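Local coordinates for probable translation initiation factor eIF-2B subunit epsilon (Schizosaccharomyces pombe, PDB 5B04), which acts as a component of the eIF2B complex, which catalyses the exchange of GDP for GTP on the gamma subunit of initiation factor eIF2, at residues I[51-56]-I[129-134]; I[21-26]-I[125-130]; I[322-327]-I[339-344]; I[328-333]-I[345-350]; I[152-157]-I[225-230]. All coordinates share one frame; numbering follows the deposited sequence.

Interaction 1: I[51-56]-I[129-134]; sequences IEYTFE and DVVSNV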
# COMPACT_ATOMS: atom_id res chain seq x y z
N ILE I 51 0.89 -12.85 55.77
CA ILE I 51 1.96 -13.84 55.76
C ILE I 51 2.09 -14.50 54.39
O ILE I 51 3.17 -14.97 54.01
CB ILE I 51 1.73 -14.92 56.85
CG1 ILE I 51 2.96 -15.82 56.98
CG2 ILE I 51 0.47 -15.74 56.56
CD1 ILE I 51 2.97 -16.65 58.25
N GLU I 52 0.99 -14.53 53.63
CA GLU I 52 0.98 -15.15 52.31
C GLU I 52 1.98 -14.47 51.37
O GLU I 52 2.59 -15.13 50.53
CB GLU I 52 -0.43 -15.10 51.71
CG GLU I 52 -1.40 -16.09 52.32
CD GLU I 52 -1.14 -17.52 51.87
OE1 GLU I 52 -0.42 -17.71 50.87
OE2 GLU I 52 -1.65 -18.45 52.53
N TYR I 53 2.14 -13.16 51.52
CA TYR I 53 3.11 -12.42 50.74
C TYR I 53 4.53 -12.87 51.06
O TYR I 53 5.34 -13.08 50.16
CB TYR I 53 2.98 -10.92 51.00
CG TYR I 53 1.76 -10.28 50.37
CD1 TYR I 53 1.72 -10.00 49.01
CD2 TYR I 53 0.65 -9.94 51.14
CE1 TYR I 53 0.61 -9.42 48.44
CE2 TYR I 53 -0.46 -9.35 50.57
CZ TYR I 53 -0.47 -9.09 49.22
OH TYR I 53 -1.58 -8.50 48.64
N THR I 54 4.82 -13.01 52.35
CA THR I 54 6.13 -13.44 52.81
C THR I 54 6.47 -14.82 52.26
O THR I 54 7.59 -15.06 51.80
CB THR I 54 6.20 -13.48 54.35
OG1 THR I 54 5.91 -12.17 54.87
CG2 THR I 54 7.58 -13.90 54.81
N PHE I 55 5.49 -15.72 52.29
CA PHE I 55 5.68 -17.08 51.79
C PHE I 55 5.89 -17.11 50.28
O PHE I 55 6.77 -17.83 49.79
CB PHE I 55 4.49 -17.96 52.17
CG PHE I 55 4.48 -18.38 53.61
CD1 PHE I 55 5.65 -18.35 54.36
CD2 PHE I 55 3.31 -18.82 54.21
CE1 PHE I 55 5.64 -18.73 55.69
CE2 PHE I 55 3.31 -19.21 55.54
CZ PHE I 55 4.47 -19.17 56.28
N GLU I 56 5.10 -16.34 49.55
CA GLU I 56 5.24 -16.25 48.10
C GLU I 56 6.60 -15.67 47.73
O GLU I 56 7.14 -15.97 46.66
CB GLU I 56 4.12 -15.40 47.50
CG GLU I 56 2.75 -16.07 47.49
CD GLU I 56 2.66 -17.20 46.48
OE1 GLU I 56 3.53 -17.29 45.59
OE2 GLU I 56 1.70 -18.00 46.57
N ASP I 129 6.68 -9.11 58.19
CA ASP I 129 6.23 -9.69 56.93
C ASP I 129 6.65 -8.83 55.75
O ASP I 129 6.51 -7.60 55.78
CB ASP I 129 4.71 -9.88 56.93
CG ASP I 129 4.27 -11.08 57.75
OD1 ASP I 129 4.51 -12.22 57.31
OD2 ASP I 129 3.69 -10.87 58.84
N VAL I 130 7.16 -9.47 54.71
CA VAL I 130 7.62 -8.74 53.53
C VAL I 130 6.67 -8.89 52.35
O VAL I 130 5.95 -9.89 52.23
CB VAL I 130 9.02 -9.21 53.08
CG1 VAL I 130 10.02 -9.08 54.22
CG2 VAL I 130 8.97 -10.65 52.59
N VAL I 131 6.65 -7.87 51.51
CA VAL I 131 5.96 -7.92 50.23
C VAL I 131 6.98 -7.64 49.14
O VAL I 131 7.54 -6.54 49.06
CB VAL I 131 4.79 -6.91 50.16
CG1 VAL I 131 3.60 -7.43 50.94
CG2 VAL I 131 5.23 -5.56 50.70
N SER I 132 7.25 -8.63 48.30
CA SER I 132 8.29 -8.47 47.30
C SER I 132 8.19 -9.47 46.15
O SER I 132 7.88 -10.64 46.35
CB SER I 132 9.67 -8.59 47.95
OG SER I 132 10.70 -8.32 47.01
N ASN I 133 8.46 -8.98 44.95
CA ASN I 133 8.58 -9.83 43.77
C ASN I 133 10.04 -9.96 43.36
O ASN I 133 10.35 -10.43 42.27
CB ASN I 133 7.75 -9.29 42.62
CG ASN I 133 7.99 -7.82 42.36
OD1 ASN I 133 8.85 -7.20 42.99
ND2 ASN I 133 7.24 -7.24 41.42
N VAL I 134 10.94 -9.53 44.25
CA VAL I 134 12.37 -9.63 44.02
C VAL I 134 12.84 -11.07 44.13
O VAL I 134 12.72 -11.69 45.19
CB VAL I 134 13.18 -8.77 45.02
CG1 VAL I 134 14.66 -9.12 44.95
CG2 VAL I 134 12.96 -7.29 44.77
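T54 of helix 50-61 and D129, next to V130, meet through their polar ends and supply the hydrogen-bonded half of this contact. The hydroxyl OG1 of T54 donates to OD1 of D129 at 2.8 Å; OD1 accepts through its anti lone pair, the one turned away from OD2. The same hydroxyl also accepts, in a bent bond, from the backbone: V130 N lies 3.0 Å from T54 OG1. It can reach both because OG1 is anti to the carbonyl carbon of T54 (chi1 -58°). D129 OD2 has a separate partner, forming a salt bridge with R40.

Apolar contact takes over at V131. V131 CG1 lies over one face of the Y53 ring, 3.9 Å from its centroid and 29° off the ring normal, in a CH-pi contact. It sits toward the root of the ring, 3.4 Å from Y53 CG. V130 turns CG2 onto the helix backbone, 4.0 Å from T54 CA. V131 also touches I283 of helix 277-288, and strand 130-132 pairs with strand 271-273.

The axes of the helix and strand segments are inclined at 53° and approach to 6.5 Å in the nucleotidyl transferase-like part of the chain. Chemically, one buried hydroxyl, both donor and acceptor, ties a helix to a carboxylate and to the backbone N of V130; this probably holds T54 in one rotation, while D129 is held from its other oxygen by R40.

Interaction 2: I[21-26]-I[125-130]; sequences IVLSDS and LVSGDV
L125 and two residues of strand 19-23, I21 and L23, pack methyl to methyl on one face of a parallel strand pair. L125 CD1 is the shared point, 3.7 Å from L23 CD1 and 3.8 Å from I21 CG2. The opposite face carries V22 and V126, and there V22 CG1 reaches forward to G128 O at 3.7 Å.

The backbone ladder beneath these side chains is regular. V126 N donates to I21 O at 3.0 Å, and L23 N donates to V126 O at 2.7 Å. A third bond, from G128 N to L23 O at 2.9 Å, lies just past the paired residues, its donor 46° out of the carbonyl plane. Beyond the strands, S26 OG and S127 OG are hydrogen-bonded at 2.6 Å, linking the loop after strand 19-23 to the end of strand 123-127. G128 makes the turn with a positive phi of 98°, where a CB would press on the preceding carbonyl oxygen. S127 O accepts a hydrogen bond from R273 NH1.

This parallel pair belongs to the core of a GT-A-like, Rossmann-type domain. Strand 19-23 lies between strands 65-70 and 123-127, and the latter continues the sheet to the antiparallel strand 212-226. Helix 108-115 covers the face of I21 and L125 through L113 and L110, whereas L58 of helix 50-61 meets V22 on the other side.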
# COMPACT_ATOMS: atom_id res chain seq x y z
N ILE I 21 14.16 -17.74 58.04
CA ILE I 21 13.70 -17.50 59.40
C ILE I 21 12.78 -16.29 59.45
O ILE I 21 13.23 -15.16 59.31
CB ILE I 21 14.88 -17.29 60.36
CG1 ILE I 21 15.81 -18.50 60.33
CG2 ILE I 21 14.38 -17.03 61.77
CD1 ILE I 21 15.11 -19.81 60.65
N VAL I 22 11.49 -16.55 59.64
CA VAL I 22 10.50 -15.49 59.71
C VAL I 22 10.16 -15.15 61.15
O VAL I 22 9.60 -15.96 61.87
CB VAL I 22 9.21 -15.87 58.97
CG1 VAL I 22 8.23 -14.71 59.00
CG2 VAL I 22 9.52 -16.27 57.53
N LEU I 23 10.52 -13.94 61.57
CA LEU I 23 10.15 -13.47 62.89
C LEU I 23 8.79 -12.79 62.87
O LEU I 23 8.70 -11.56 62.86
CB LEU I 23 11.20 -12.51 63.45
CG LEU I 23 12.27 -13.13 64.35
CD1 LEU I 23 13.32 -13.86 63.52
CD2 LEU I 23 12.90 -12.07 65.22
N SER I 24 7.73 -13.59 62.87
CA SER I 24 6.39 -13.07 63.02
C SER I 24 6.24 -12.48 64.41
O SER I 24 7.14 -12.62 65.24
CB SER I 24 5.34 -14.16 62.78
OG SER I 24 4.03 -13.65 62.90
N ASP I 25 5.20 -11.71 64.61
CA ASP I 25 4.95 -11.19 65.93
C ASP I 25 5.88 -10.07 66.23
O ASP I 25 5.88 -9.56 67.33
CB ASP I 25 5.18 -12.27 66.96
CG ASP I 25 4.68 -11.88 68.31
OD1 ASP I 25 3.51 -12.12 68.60
OD2 ASP I 25 5.47 -11.34 69.11
N SER I 26 6.71 -9.69 65.27
CA SER I 26 7.68 -8.67 65.53
C SER I 26 7.03 -7.35 65.81
O SER I 26 7.43 -6.64 66.71
CB SER I 26 8.63 -8.54 64.36
OG SER I 26 9.76 -9.32 64.60
N LEU I 125 16.94 -14.13 56.75
CA LEU I 125 16.37 -13.65 58.01
C LEU I 125 15.45 -12.45 57.78
O LEU I 125 15.87 -11.43 57.22
CB LEU I 125 17.49 -13.28 58.98
CG LEU I 125 17.04 -12.71 60.33
CD1 LEU I 125 16.11 -13.67 61.04
CD2 LEU I 125 18.25 -12.39 61.19
N VAL I 126 14.21 -12.59 58.22
CA VAL I 126 13.20 -11.55 58.02
C VAL I 126 12.40 -11.29 59.30
O VAL I 126 11.87 -12.22 59.91
CB VAL I 126 12.23 -11.93 56.88
CG1 VAL I 126 10.94 -11.12 56.98
CG2 VAL I 126 12.90 -11.74 55.53
N SER I 127 12.32 -10.03 59.69
CA SER I 127 11.52 -9.64 60.86
C SER I 127 10.22 -8.97 60.42
O SER I 127 10.24 -7.91 59.79
CB SER I 127 12.32 -8.71 61.77
OG SER I 127 11.65 -8.51 63.00
N GLY I 128 9.10 -9.59 60.75
CA GLY I 128 7.80 -9.10 60.34
C GLY I 128 7.30 -9.84 59.11
O GLY I 128 7.48 -11.05 58.99
N ASP I 129 6.68 -9.11 58.19
CA ASP I 129 6.23 -9.69 56.93
C ASP I 129 6.65 -8.83 55.75
O ASP I 129 6.51 -7.60 55.78
CB ASP I 129 4.71 -9.88 56.93
CG ASP I 129 4.27 -11.08 57.75
OD1 ASP I 129 4.51 -12.22 57.31
OD2 ASP I 129 3.69 -10.87 58.84
N VAL I 130 7.16 -9.47 54.71
CA VAL I 130 7.62 -8.74 53.53
C VAL I 130 6.67 -8.89 52.35
O VAL I 130 5.95 -9.89 52.23
CB VAL I 130 9.02 -9.21 53.08
CG1 VAL I 130 10.02 -9.08 54.22
CG2 VAL I 130 8.97 -10.65 52.59

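Interaction 3: I[322-327]-I[339-344]; sequences ARSCII and VGDASV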
# COMPACT_ATOMS: atom_id res chain seq x y z
N ALA I 322 -25.31 -1.30 43.16
CA ALA I 322 -26.54 -0.62 42.78
C ALA I 322 -26.24 0.41 41.69
O ALA I 322 -25.11 0.89 41.59
CB ALA I 322 -27.18 0.04 43.98
N ARG I 323 -27.24 0.72 40.88
CA ARG I 323 -27.08 1.79 39.90
C ARG I 323 -26.98 3.11 40.67
O ARG I 323 -27.40 3.18 41.83
CB ARG I 323 -28.25 1.81 38.92
CG ARG I 323 -28.01 2.63 37.66
CD ARG I 323 -29.30 2.84 36.91
NE ARG I 323 -30.08 1.61 36.84
CZ ARG I 323 -31.35 1.55 36.46
NH1 ARG I 323 -32.00 2.66 36.12
NH2 ARG I 323 -31.98 0.38 36.42
N SER I 324 -26.41 4.13 40.03
CA SER I 324 -26.16 5.44 40.63
C SER I 324 -25.08 5.38 41.72
O SER I 324 -24.69 6.40 42.27
CB SER I 324 -27.44 6.05 41.21
OG SER I 324 -27.84 5.38 42.39
N CYS I 325 -24.61 4.17 42.02
CA CYS I 325 -23.42 4.00 42.83
C CYS I 325 -22.19 4.22 41.97
O CYS I 325 -22.09 3.68 40.87
CB CYS I 325 -23.38 2.61 43.47
SG CYS I 325 -21.78 2.19 44.18
N ILE I 326 -21.26 5.03 42.46
CA ILE I 326 -20.03 5.28 41.72
C ILE I 326 -18.80 4.93 42.56
O ILE I 326 -18.65 5.40 43.69
CB ILE I 326 -19.94 6.75 41.21
CG1 ILE I 326 -19.95 7.75 42.36
CG2 ILE I 326 -21.10 7.05 40.27
CD1 ILE I 326 -19.81 9.19 41.91
N ILE I 327 -17.95 4.07 42.02
CA ILE I 327 -16.72 3.69 42.69
C ILE I 327 -15.51 4.18 41.90
O ILE I 327 -15.30 3.79 40.75
CB ILE I 327 -16.64 2.16 42.92
CG1 ILE I 327 -16.89 1.39 41.62
CG2 ILE I 327 -17.66 1.73 43.96
CD1 ILE I 327 -16.55 -0.08 41.72
N VAL I 339 -23.22 -2.42 47.73
CA VAL I 339 -23.07 -0.98 47.90
C VAL I 339 -24.37 -0.27 47.51
O VAL I 339 -24.96 -0.57 46.47
CB VAL I 339 -21.90 -0.41 47.08
CG1 VAL I 339 -21.61 1.02 47.50
CG2 VAL I 339 -20.67 -1.28 47.25
N GLY I 340 -24.81 0.66 48.35
CA GLY I 340 -26.11 1.29 48.20
C GLY I 340 -26.19 2.38 47.15
O GLY I 340 -25.22 2.70 46.47
N ASP I 341 -27.39 2.96 47.03
CA ASP I 341 -27.65 4.01 46.05
C ASP I 341 -26.89 5.30 46.37
O ASP I 341 -26.74 5.66 47.53
CB ASP I 341 -29.15 4.31 45.98
CG ASP I 341 -29.97 3.08 45.61
OD1 ASP I 341 -29.51 2.28 44.78
OD2 ASP I 341 -31.09 2.93 46.16
N ALA I 342 -26.42 5.97 45.32
CA ALA I 342 -25.74 7.26 45.44
C ALA I 342 -24.53 7.22 46.38
O ALA I 342 -24.18 8.23 46.98
CB ALA I 342 -26.72 8.33 45.89
N SER I 343 -23.91 6.05 46.51
CA SER I 343 -22.75 5.89 47.37
C SER I 343 -21.46 6.04 46.58
O SER I 343 -21.34 5.54 45.46
CB SER I 343 -22.78 4.54 48.08
OG SER I 343 -23.93 4.42 48.90
N VAL I 344 -20.49 6.74 47.16
CA VAL I 344 -19.21 6.99 46.49
C VAL I 344 -18.05 6.35 47.24
O VAL I 344 -17.71 6.75 48.35
CB VAL I 344 -18.94 8.50 46.35
CG1 VAL I 344 -17.66 8.73 45.57
CG2 VAL I 344 -20.11 9.19 45.68
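C325 reaches from its turn toward V339 and S343 on the next coil of a left-handed beta-helix. Its CB lies 3.5 Å from G340 O. Beyond it, SG is set anti to the backbone N (chi1 167°) and ends 3.5 Å from V339 CG1, with S343 O also close. The cysteine, last residue of the type II turn 322-325, thus packs on the coil that carries the type II turn 340-343.

Backbone bonding is sparse here. I326 N donates to S343 O at 3.0 Å, while the bond from A322 N to V339 O is weak. On the outer face I326 and V344 lie side by side, pointing the same way, with I326 CG1 3.6 Å from V344 CG2. An alanine in place of V344 would probably leave CG1 and CD1 of I326 without the methyl they rest on, opening a gap between the coils.

S343 OG turns to the following coil, where G357 O is its partner. Strand 326-327 is the first of a six-strand parallel sheet and strand 344-346 the second, while the turn 322-325 meets other chains: a basic side chain of another protein bonds C325 O.

Interaction 4: I[328-333]-I[345-350]; sequences KARTLI and VANTII
L332 lays its CD2 against CG2 of I349 at 3.8 Å, the two side chains crossing obliquely. Both residues occupy equivalent places on successive coils of the left-handed beta-helix of the hexapeptide-repeat class, in which short parallel strands stack and the chain turns a corner between faces. The next residues, I333 and I350, point to the other side of the sheet, where I333 also meets I327 from the strand around the corner; that side is the interior of the coil. I333 CG1 and I350 CD1 approach more loosely, at 4.3 Å.

The strands are zipped by L332, which uses both of its backbone polar atoms. L332 N donates to T348 O at 3.0 Å, and I350 N donates to L332 O at 2.7 Å. Ahead of the corner, K328 N donates to V345 O at 2.8 Å.

At the corner itself R330 and N347 both take left-handed backbone conformations, and bonding weakens: N347 N makes weak bonds to A329 O and to the hydroxyl of T331. T331 OG1 can be reached because it lies anti to its own carbonyl carbon (chi1 -72°). Its CG2, anti to the backbone N, lies by T348 O and V345 CG1.

L332 and I349 face the rest of the protein, touching P297 and F306 in one case and S284 and L288 in the other; N47 ND2 bonds to I350 O. Before the corner, K328 CB rests 3.6 Å from A346 CB.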
# COMPACT_ATOMS: atom_id res chain seq x y z
N LYS I 328 -14.74 5.06 42.52
CA LYS I 328 -13.64 5.72 41.82
C LYS I 328 -12.37 4.87 41.81
O LYS I 328 -12.41 3.68 42.09
CB LYS I 328 -13.38 7.09 42.44
CG LYS I 328 -14.61 7.99 42.45
CD LYS I 328 -14.27 9.43 42.78
CE LYS I 328 -15.51 10.32 42.67
NZ LYS I 328 -15.19 11.76 42.84
N ALA I 329 -11.25 5.51 41.49
CA ALA I 329 -10.00 4.79 41.22
C ALA I 329 -9.38 4.17 42.47
O ALA I 329 -9.66 4.59 43.60
CB ALA I 329 -9.00 5.72 40.56
N ARG I 330 -8.54 3.16 42.25
CA ARG I 330 -7.79 2.48 43.30
C ARG I 330 -8.71 1.90 44.38
O ARG I 330 -8.44 2.03 45.57
CB ARG I 330 -6.76 3.42 43.93
CG ARG I 330 -5.75 3.96 42.93
CD ARG I 330 -4.32 3.64 43.34
NE ARG I 330 -3.71 4.72 44.12
CZ ARG I 330 -2.42 4.79 44.41
NH1 ARG I 330 -1.59 3.85 43.99
NH2 ARG I 330 -1.95 5.81 45.12
N THR I 331 -9.79 1.25 43.94
CA THR I 331 -10.76 0.66 44.86
C THR I 331 -10.83 -0.86 44.69
O THR I 331 -10.97 -1.36 43.57
CB THR I 331 -12.16 1.27 44.66
OG1 THR I 331 -12.18 2.61 45.17
CG2 THR I 331 -13.22 0.44 45.38
N LEU I 332 -10.74 -1.57 45.80
CA LEU I 332 -10.84 -3.03 45.79
C LEU I 332 -12.08 -3.48 46.55
O LEU I 332 -12.33 -3.04 47.67
CB LEU I 332 -9.58 -3.65 46.41
CG LEU I 332 -9.41 -5.17 46.40
CD1 LEU I 332 -7.94 -5.52 46.28
CD2 LEU I 332 -9.99 -5.80 47.65
N ILE I 333 -12.87 -4.36 45.93
CA ILE I 333 -14.10 -4.85 46.55
C ILE I 333 -14.15 -6.38 46.58
O ILE I 333 -14.08 -7.04 45.54
CB ILE I 333 -15.34 -4.34 45.81
CG1 ILE I 333 -15.32 -2.81 45.71
CG2 ILE I 333 -16.61 -4.81 46.50
CD1 ILE I 333 -16.49 -2.23 44.94
N VAL I 345 -17.43 5.35 46.61
CA VAL I 345 -16.29 4.66 47.21
C VAL I 345 -15.02 4.94 46.41
O VAL I 345 -14.94 4.60 45.23
CB VAL I 345 -16.53 3.14 47.28
CG1 VAL I 345 -15.44 2.48 48.10
CG2 VAL I 345 -17.89 2.85 47.89
N ALA I 346 -14.04 5.56 47.05
CA ALA I 346 -12.83 5.98 46.34
C ALA I 346 -11.56 5.69 47.14
O ALA I 346 -11.44 6.09 48.29
CB ALA I 346 -12.91 7.46 46.02
N ASN I 347 -10.62 4.99 46.50
CA ASN I 347 -9.31 4.71 47.08
C ASN I 347 -9.37 3.85 48.34
O ASN I 347 -8.48 3.90 49.18
CB ASN I 347 -8.56 6.02 47.36
CG ASN I 347 -7.07 5.82 47.59
OD1 ASN I 347 -6.48 4.87 47.08
ND2 ASN I 347 -6.46 6.72 48.35
N THR I 348 -10.43 3.06 48.48
CA THR I 348 -10.57 2.20 49.65
C THR I 348 -10.49 0.72 49.30
O THR I 348 -10.71 0.32 48.15
CB THR I 348 -11.90 2.43 50.39
OG1 THR I 348 -12.93 1.64 49.79
CG2 THR I 348 -12.29 3.90 50.34
N ILE I 349 -10.17 -0.10 50.30
CA ILE I 349 -10.15 -1.55 50.14
C ILE I 349 -11.26 -2.17 50.98
O ILE I 349 -11.39 -1.87 52.17
CB ILE I 349 -8.79 -2.14 50.55
CG1 ILE I 349 -7.69 -1.63 49.62
CG2 ILE I 349 -8.83 -3.66 50.54
CD1 ILE I 349 -6.29 -2.03 50.04
N ILE I 350 -12.06 -3.03 50.36
CA ILE I 350 -13.21 -3.62 51.03
C ILE I 350 -13.14 -5.15 51.01
O ILE I 350 -12.99 -5.76 49.96
CB ILE I 350 -14.53 -3.17 50.37
CG1 ILE I 350 -14.65 -1.65 50.42
CG2 ILE I 350 -15.72 -3.83 51.06
CD1 ILE I 350 -15.83 -1.11 49.66

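Interaction 5: I[152-157]-I[225-230]; sequences NAIMTM and ICSNDV
I154 is met by S227, D229 and V230. Its side chain crosses that of V230 at a slant, with 3.6 Å between I154 CG2 and V230 CG2, and that of D229 at about a right angle, with I154 CD1 3.4 Å from D229 OD2. The hydroxyl of S227 turns to the backbone instead: S227 OG donates to I154 O at 2.9 Å, in the carbonyl plane and on a lone pair. S227 N reaches the same oxygen only weakly. On the neighbouring pair the sulfurs touch, with M155 SD 3.6 Å from C226 SG, on the face opposite T156 and I225.

T156 and I225 exchange two backbone bonds as an antiparallel hydrogen-bonded pair, T156 N to I225 O at 2.8 Å and I225 N to T156 O at 2.9 Å. T156 OG1 turns elsewhere, to H143 of helix 137-147.

An alanine in place of S227 would probably leave I154 O with just the weak backbone bond from this segment. The chemistry implies that, where regular pairing of strands 153-161 and 212-226 ends, the S227 hydroxyl adds a bond to I154 O beyond the last regular pair, while apolar packing passes to V230 of helix 229-236.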
# COMPACT_ATOMS: atom_id res chain seq x y z
N ASN I 152 34.74 -15.00 55.95
CA ASN I 152 34.48 -13.91 56.89
C ASN I 152 33.41 -12.95 56.36
O ASN I 152 33.04 -11.99 57.03
CB ASN I 152 35.77 -13.15 57.19
CG ASN I 152 36.76 -13.98 57.99
OD1 ASN I 152 36.37 -14.77 58.85
ND2 ASN I 152 38.04 -13.81 57.69
N ALA I 153 32.92 -13.23 55.15
CA ALA I 153 31.77 -12.51 54.62
C ALA I 153 30.50 -13.09 55.23
O ALA I 153 30.03 -14.15 54.82
CB ALA I 153 31.73 -12.60 53.10
N ILE I 154 29.96 -12.39 56.21
CA ILE I 154 28.91 -12.95 57.05
C ILE I 154 27.49 -12.78 56.50
O ILE I 154 26.73 -13.74 56.43
CB ILE I 154 28.96 -12.34 58.47
CG1 ILE I 154 30.30 -12.67 59.12
CG2 ILE I 154 27.82 -12.85 59.32
CD1 ILE I 154 30.63 -14.15 59.09
N MET I 155 27.14 -11.56 56.10
CA MET I 155 25.77 -11.28 55.70
C MET I 155 25.67 -10.34 54.50
O MET I 155 26.43 -9.39 54.37
CB MET I 155 24.99 -10.71 56.89
CG MET I 155 23.62 -10.15 56.57
SD MET I 155 22.73 -9.60 58.04
CE MET I 155 23.39 -7.95 58.26
N THR I 156 24.72 -10.63 53.61
CA THR I 156 24.42 -9.76 52.48
C THR I 156 23.09 -9.04 52.70
O THR I 156 22.04 -9.68 52.84
CB THR I 156 24.35 -10.55 51.16
OG1 THR I 156 25.65 -11.06 50.83
CG2 THR I 156 23.86 -9.66 50.03
N MET I 157 23.14 -7.72 52.74
CA MET I 157 21.95 -6.91 52.98
C MET I 157 21.25 -6.52 51.68
O MET I 157 21.80 -5.75 50.88
CB MET I 157 22.30 -5.66 53.78
CG MET I 157 22.82 -5.95 55.18
SD MET I 157 23.17 -4.45 56.12
CE MET I 157 24.58 -3.80 55.22
N ILE I 225 20.51 -11.91 53.87
CA ILE I 225 21.09 -13.23 53.62
C ILE I 225 22.22 -13.47 54.61
O ILE I 225 23.20 -12.72 54.63
CB ILE I 225 21.64 -13.35 52.18
CG1 ILE I 225 20.65 -12.77 51.17
CG2 ILE I 225 21.98 -14.80 51.86
CD1 ILE I 225 19.35 -13.54 51.08
N CYS I 226 22.09 -14.50 55.43
CA CYS I 226 23.07 -14.74 56.49
C CYS I 226 23.82 -16.05 56.32
O CYS I 226 23.31 -16.99 55.71
CB CYS I 226 22.38 -14.71 57.86
SG CYS I 226 21.77 -13.08 58.35
N SER I 227 25.02 -16.12 56.89
CA SER I 227 25.86 -17.31 56.79
C SER I 227 25.64 -18.25 57.97
O SER I 227 24.80 -18.00 58.84
CB SER I 227 27.33 -16.92 56.71
OG SER I 227 27.70 -16.10 57.80
N ASN I 228 26.40 -19.35 58.00
CA ASN I 228 26.33 -20.32 59.08
C ASN I 228 26.72 -19.73 60.43
O ASN I 228 26.20 -20.11 61.47
CB ASN I 228 27.22 -21.52 58.78
CG ASN I 228 26.51 -22.60 57.99
OD1 ASN I 228 25.36 -22.92 58.25
ND2 ASN I 228 27.21 -23.17 57.01
N ASP I 229 27.66 -18.78 60.39
CA ASP I 229 28.25 -18.23 61.61
C ASP I 229 27.27 -17.44 62.48
O ASP I 229 27.44 -17.38 63.70
CB ASP I 229 29.43 -17.33 61.24
CG ASP I 229 30.52 -18.06 60.48
OD1 ASP I 229 30.61 -19.30 60.62
OD2 ASP I 229 31.27 -17.40 59.73
N VAL I 230 26.25 -16.86 61.86
CA VAL I 230 25.39 -15.88 62.52
C VAL I 230 24.73 -16.37 63.83
O VAL I 230 24.82 -15.68 64.84
CB VAL I 230 24.29 -15.37 61.56
CG1 VAL I 230 23.36 -14.41 62.28
CG2 VAL I 230 24.93 -14.71 60.36

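Interactions 1, 2 and 5 are buried in the nucleotidyl transferase-like part, whereas 3 and 4 lie in the beta-helix and are only partly buried. Interactions 1 and 2 share D129 and V130 and touch where T54 meets V22: the chain that leaves strand 123-127, paired with 19-23, goes on through D129 and V130 to meet helix 50-61. Interaction 5 extends the same sheet through strand 212-226, in antiparallel form, its centre about 17 Å from that of interaction 2. Interactions 3 and 4 are successive lengths of the same two coils, yet turn 322-325 of interaction 3 meets other proteins while interaction 4 faces its own chain. Across the two segments, hydroxyls make ordinary hydrogen bonds in 1, 2 and 5 but weak ones in 3 and 4.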